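Side-chain contacts in IAA acetyltransferase (Bacillus cereus ATCC 14579, PDB 1Y9K), which probably transfers an acetyl group to an amino nitrogen, as other members of the GNAT acetyltransferase family do from acetyl-CoA: residues A[69-72]-A[73-76]; A[107-110]-A[111-115]. One frame throughout, in Å; residues are numbered along the deposited sequence.

Contact 1: A[69-72]-A[73-76]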
loop_
_atom_site.group_PDB
_atom_site.type_symbol
_atom_site.label_atom_id
_atom_site.label_comp_id
_atom_site.label_asym_id
_atom_site.label_seq_id
_atom_site.Cartn_x
_atom_site.Cartn_y
_atom_site.Cartn_z
ATOM N N VAL A 69 -1.027 4.711 6.832
ATOM C CA VAL A 69 -0.453 5.598 7.829
ATOM C C VAL A 69 -1.588 5.967 8.792
ATOM O O VAL A 69 -2.739 6.117 8.367
ATOM C CB VAL A 69 0.160 6.865 7.163
ATOM C CG1 VAL A 69 0.619 7.889 8.210
ATOM C CG2 VAL A 69 1.334 6.481 6.246
ATOM N N ALA A 70 -1.271 6.074 10.083
ATOM C CA ALA A 70 -2.242 6.473 11.093
ATOM C C ALA A 70 -2.885 7.786 10.676
ATOM O O ALA A 70 -2.192 8.691 10.205
ATOM C CB ALA A 70 -1.578 6.595 12.479
ATOM N N GLU A 71 -4.211 7.866 10.836
ATOM C CA GLU A 71 -5.010 9.009 10.372
ATOM C C GLU A 71 -4.479 10.355 10.864
ATOM O O GLU A 71 -4.339 11.285 10.076
ATOM C CB GLU A 71 -6.486 8.856 10.775
ATOM C CG GLU A 71 -7.296 7.871 9.912
ATOM C CD GLU A 71 -8.572 7.351 10.615
ATOM O OE1 GLU A 71 -8.468 6.740 11.726
ATOM O OE2 GLU A 71 -9.674 7.545 10.039
ATOM N N HIS A 72 -4.173 10.443 12.157
ATOM C CA HIS A 72 -3.730 11.693 12.774
ATOM C C HIS A 72 -2.318 12.130 12.348
ATOM O O HIS A 72 -1.911 13.273 12.600
ATOM C CB HIS A 72 -3.829 11.600 14.302
ATOM C CG HIS A 72 -2.824 10.683 14.927
ATOM N ND1 HIS A 72 -2.870 9.314 14.781
ATOM C CD2 HIS A 72 -1.760 10.938 15.724
ATOM C CE1 HIS A 72 -1.871 8.764 15.449
ATOM N NE2 HIS A 72 -1.180 9.729 16.031
ATOM N N LEU A 73 -1.581 11.226 11.702
ATOM C CA LEU A 73 -0.201 11.501 11.302
ATOM C C LEU A 73 -0.019 11.667 9.794
ATOM O O LEU A 73 1.107 11.856 9.333
ATOM C CB LEU A 73 0.741 10.410 11.825
ATOM C CG LEU A 73 0.932 10.241 13.333
ATOM C CD1 LEU A 73 2.101 9.314 13.582
ATOM C CD2 LEU A 73 1.166 11.578 14.042
ATOM N N GLN A 74 -1.115 11.604 9.032
ATOM C CA GLN A 74 -1.044 11.668 7.556
ATOM C C GLN A 74 -0.616 13.045 7.024
ATOM O O GLN A 74 -0.807 14.070 7.687
ATOM C CB GLN A 74 -2.358 11.197 6.908
ATOM C CG GLN A 74 -2.551 9.674 6.939
ATOM C CD GLN A 74 -3.956 9.225 6.541
ATOM O OE1 GLN A 74 -4.760 10.016 6.050
ATOM N NE2 GLN A 74 -4.252 7.944 6.754
ATOM N N GLY A 75 -0.017 13.050 5.833
ATOM C CA GLY A 75 0.584 14.260 5.265
ATOM C C GLY A 75 1.720 14.827 6.104
ATOM O O GLY A 75 1.860 16.043 6.222
ATOM N N LYS A 76 2.526 13.950 6.702
ATOM C CA LYS A 76 3.703 14.376 7.470
ATOM C C LYS A 76 4.998 13.804 6.889
ATOM O O LYS A 76 6.090 14.063 7.404
ATOM C CB LYS A 76 3.556 14.024 8.954
ATOM C CG LYS A 76 2.611 14.966 9.696
ATOM C CD LYS A 76 2.330 14.501 11.113
ATOM C CE LYS A 76 1.089 15.189 11.682
ATOM N NZ LYS A 76 1.356 16.573 12.180
#
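Gln74 reaches back along the chain to Val69 and closes the tight half of this turn. Its amide nitrogen NE2 donates to Val69 O at 2.9 Å, with an N-H...O angle of 160°. The acceptor lies almost in the plane of the amide, whereas the donor stands above the carbonyl plane of Val69, away from its lone pairs. The two side chains run antiparallel, with Val69 CG1 3.9 Å from Gln74 CG. With CG beside the backbone N (chi1 -75°) and the chain extended beyond it, the glutamine spans the turn lengthwise. Inside the loop, Leu73 N bonds to Ala70 O at 3.0 Å, and Gln74 N makes a weak, longer bond to Glu71 O. This is the junction between strand 61-69 and helix 78-92. In the GNAT fold it carries the Gln-x-x-Gly-x-Gly/Ala signature, which opens here at Gln74 and whose backbone in relatives grips the pyrophosphate of acetyl-CoA. Val69 and Leu73 both also touch Ile78 of that helix, and Leu73 and Ala70 pack on Ile49 of strand 48-56. On the solvent side the imidazole of His72 is exposed yet closely packed. It flanks the leucine, and Leu73 CG sits over one face of the ring, 3.7 Å from its centroid, in a CH-pi contact. The histidine CG is wedged between its own backbone N and carbonyl carbon (chi1 70°), which folds the ring over Leu73. The looser part is Lys76, which brushes His72 O through CE alone, at 3.7 Å.

Contact 2: A[107-110]-A[111-115]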
loop_
_atom_site.group_PDB
_atom_site.type_symbol
_atom_site.label_atom_id
_atom_site.label_comp_id
_atom_site.label_asym_id
_atom_site.label_seq_id
_atom_site.Cartn_x
_atom_site.Cartn_y
_atom_site.Cartn_z
ATOM N N VAL A 107 -7.073 10.498 -4.869
ATOM C CA VAL A 107 -6.300 11.438 -5.681
ATOM C C VAL A 107 -4.995 11.895 -5.019
ATOM O O VAL A 107 -3.986 12.093 -5.703
ATOM C CB VAL A 107 -7.157 12.650 -6.121
ATOM C CG1 VAL A 107 -6.313 13.633 -6.898
ATOM C CG2 VAL A 107 -8.322 12.177 -6.991
ATOM N N SER A 108 -5.019 12.048 -3.698
ATOM C CA SER A 108 -3.816 12.391 -2.944
ATOM C C SER A 108 -2.751 11.275 -3.000
ATOM O O SER A 108 -1.549 11.561 -3.051
ATOM C CB SER A 108 -4.164 12.758 -1.492
ATOM O OG SER A 108 -3.115 12.368 -0.610
ATOM N N GLN A 109 -3.195 10.021 -2.990
ATOM C CA GLN A 109 -2.290 8.887 -3.208
ATOM C C GLN A 109 -1.768 8.832 -4.640
ATOM O O GLN A 109 -0.585 8.558 -4.858
ATOM C CB GLN A 109 -2.955 7.554 -2.842
ATOM C CG GLN A 109 -3.489 7.514 -1.423
ATOM C CD GLN A 109 -3.652 6.112 -0.887
ATOM O OE1 GLN A 109 -3.365 5.853 0.290
ATOM N NE2 GLN A 109 -4.106 5.190 -1.735
ATOM N N LEU A 110 -2.652 9.092 -5.607
ATOM C CA LEU A 110 -2.249 9.216 -7.016
ATOM C C LEU A 110 -1.103 10.218 -7.236
ATOM O O LEU A 110 -0.153 9.914 -7.955
ATOM C CB LEU A 110 -3.435 9.574 -7.917
ATOM C CG LEU A 110 -4.522 8.531 -8.187
ATOM C CD1 LEU A 110 -5.649 9.141 -9.033
ATOM C CD2 LEU A 110 -3.944 7.299 -8.858
ATOM N N ALA A 111 -1.200 11.402 -6.626
ATOM C CA ALA A 111 -0.117 12.390 -6.676
ATOM C C ALA A 111 1.155 11.881 -5.989
ATOM O O ALA A 111 2.248 11.999 -6.554
ATOM C CB ALA A 111 -0.556 13.728 -6.065
ATOM N N LEU A 112 1.004 11.323 -4.784
ATOM C CA LEU A 112 2.129 10.777 -4.017
ATOM C C LEU A 112 2.911 9.706 -4.792
ATOM O O LEU A 112 4.125 9.819 -4.958
ATOM C CB LEU A 112 1.657 10.219 -2.667
ATOM C CG LEU A 112 2.737 9.627 -1.740
ATOM C CD1 LEU A 112 3.673 10.721 -1.216
ATOM C CD2 LEU A 112 2.128 8.829 -0.581
ATOM N N TYR A 113 2.211 8.678 -5.265
ATOM C CA TYR A 113 2.835 7.595 -6.021
ATOM C C TYR A 113 3.615 8.096 -7.224
ATOM O O TYR A 113 4.750 7.671 -7.450
ATOM C CB TYR A 113 1.793 6.552 -6.454
ATOM C CG TYR A 113 1.090 5.856 -5.300
ATOM C CD1 TYR A 113 1.703 5.735 -4.050
ATOM C CD2 TYR A 113 -0.172 5.300 -5.464
ATOM C CE1 TYR A 113 1.052 5.096 -2.973
ATOM C CE2 TYR A 113 -0.828 4.656 -4.407
ATOM C CZ TYR A 113 -0.208 4.560 -3.166
ATOM O OH TYR A 113 -0.844 3.935 -2.126
ATOM N N GLN A 114 3.017 9.018 -7.980
ATOM C CA GLN A 114 3.660 9.558 -9.176
ATOM C C GLN A 114 4.891 10.417 -8.849
ATOM O O GLN A 114 5.905 10.351 -9.553
ATOM C CB GLN A 114 2.661 10.348 -10.014
ATOM C CG GLN A 114 1.531 9.528 -10.585
ATOM C CD GLN A 114 0.632 10.351 -11.471
ATOM O OE1 GLN A 114 -0.361 10.932 -11.014
ATOM N NE2 GLN A 114 0.990 10.441 -12.740
ATOM N N LYS A 115 4.792 11.217 -7.783
ATOM C CA LYS A 115 5.930 11.993 -7.270
ATOM C C LYS A 115 7.077 11.064 -6.908
ATOM O O LYS A 115 8.233 11.420 -7.054
ATOM C CB LYS A 115 5.533 12.811 -6.034
ATOM C CG LYS A 115 4.702 14.045 -6.333
ATOM C CD LYS A 115 4.479 14.893 -5.084
ATOM C CE LYS A 115 3.405 15.970 -5.319
ATOM N NZ LYS A 115 3.515 17.120 -4.359
#
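Gln109 and Tyr113, one turn apart on helix 107-115 of the GNAT fold, send their side chains off the helix in the same direction, their amide and ring planes 50° apart. Tyr113 CG stands beside the backbone N (chi1 -62°), which tips the phenol back along the helix. Gln109 CB thereby comes 3.9 Å from Tyr113 CE2, and Gln109 NE2 lies 3.5 Å from the tyrosine OH. That NE2 also makes a weak hydrogen bond to Thr102 of strand 97-103. Tyr113 is buried against Val100 and Thr102 of the same strand, Leu83 of helix 78-92 and Leu149 of strand 141-152. Leu110 leans on Thr102 and Ile147, whereas Leu112, its CG anti to the backbone N, turns to Lys80 and Leu83. The backbone carries the usual helical bonds, among them Ala111 N to Val107 O and Leu112 N to Ser108 O. Gln109 O receives Tyr113 N at 2.8 Å in a nearly straight bond (178°) and also lies above one face of that residue's ring, 3.2 Å from Tyr113 CG and offset toward the rim.

Contact 1 precedes contact 2 along the chain, and both belong to the GNAT family region. Their centres are about 15 Å apart, and their nearest atoms, about 7 Å apart, do not touch. Between them run helix 78-92 and strand 97-103, which pairs in parallel with strand 61-69. Contact 1 leads from strand 61-69 into the helix; contact 2 lies on helix 107-115, which follows strand 97-103. Helix 78-92 is the element they share: Val69, Leu73, Leu112 and Tyr113 all touch its first turns, between Ile78 and Leu83. The loop of contact 1 binds the cofactor pyrophosphate in relatives, while contact 2 packs the later helix against the same helix 78-92.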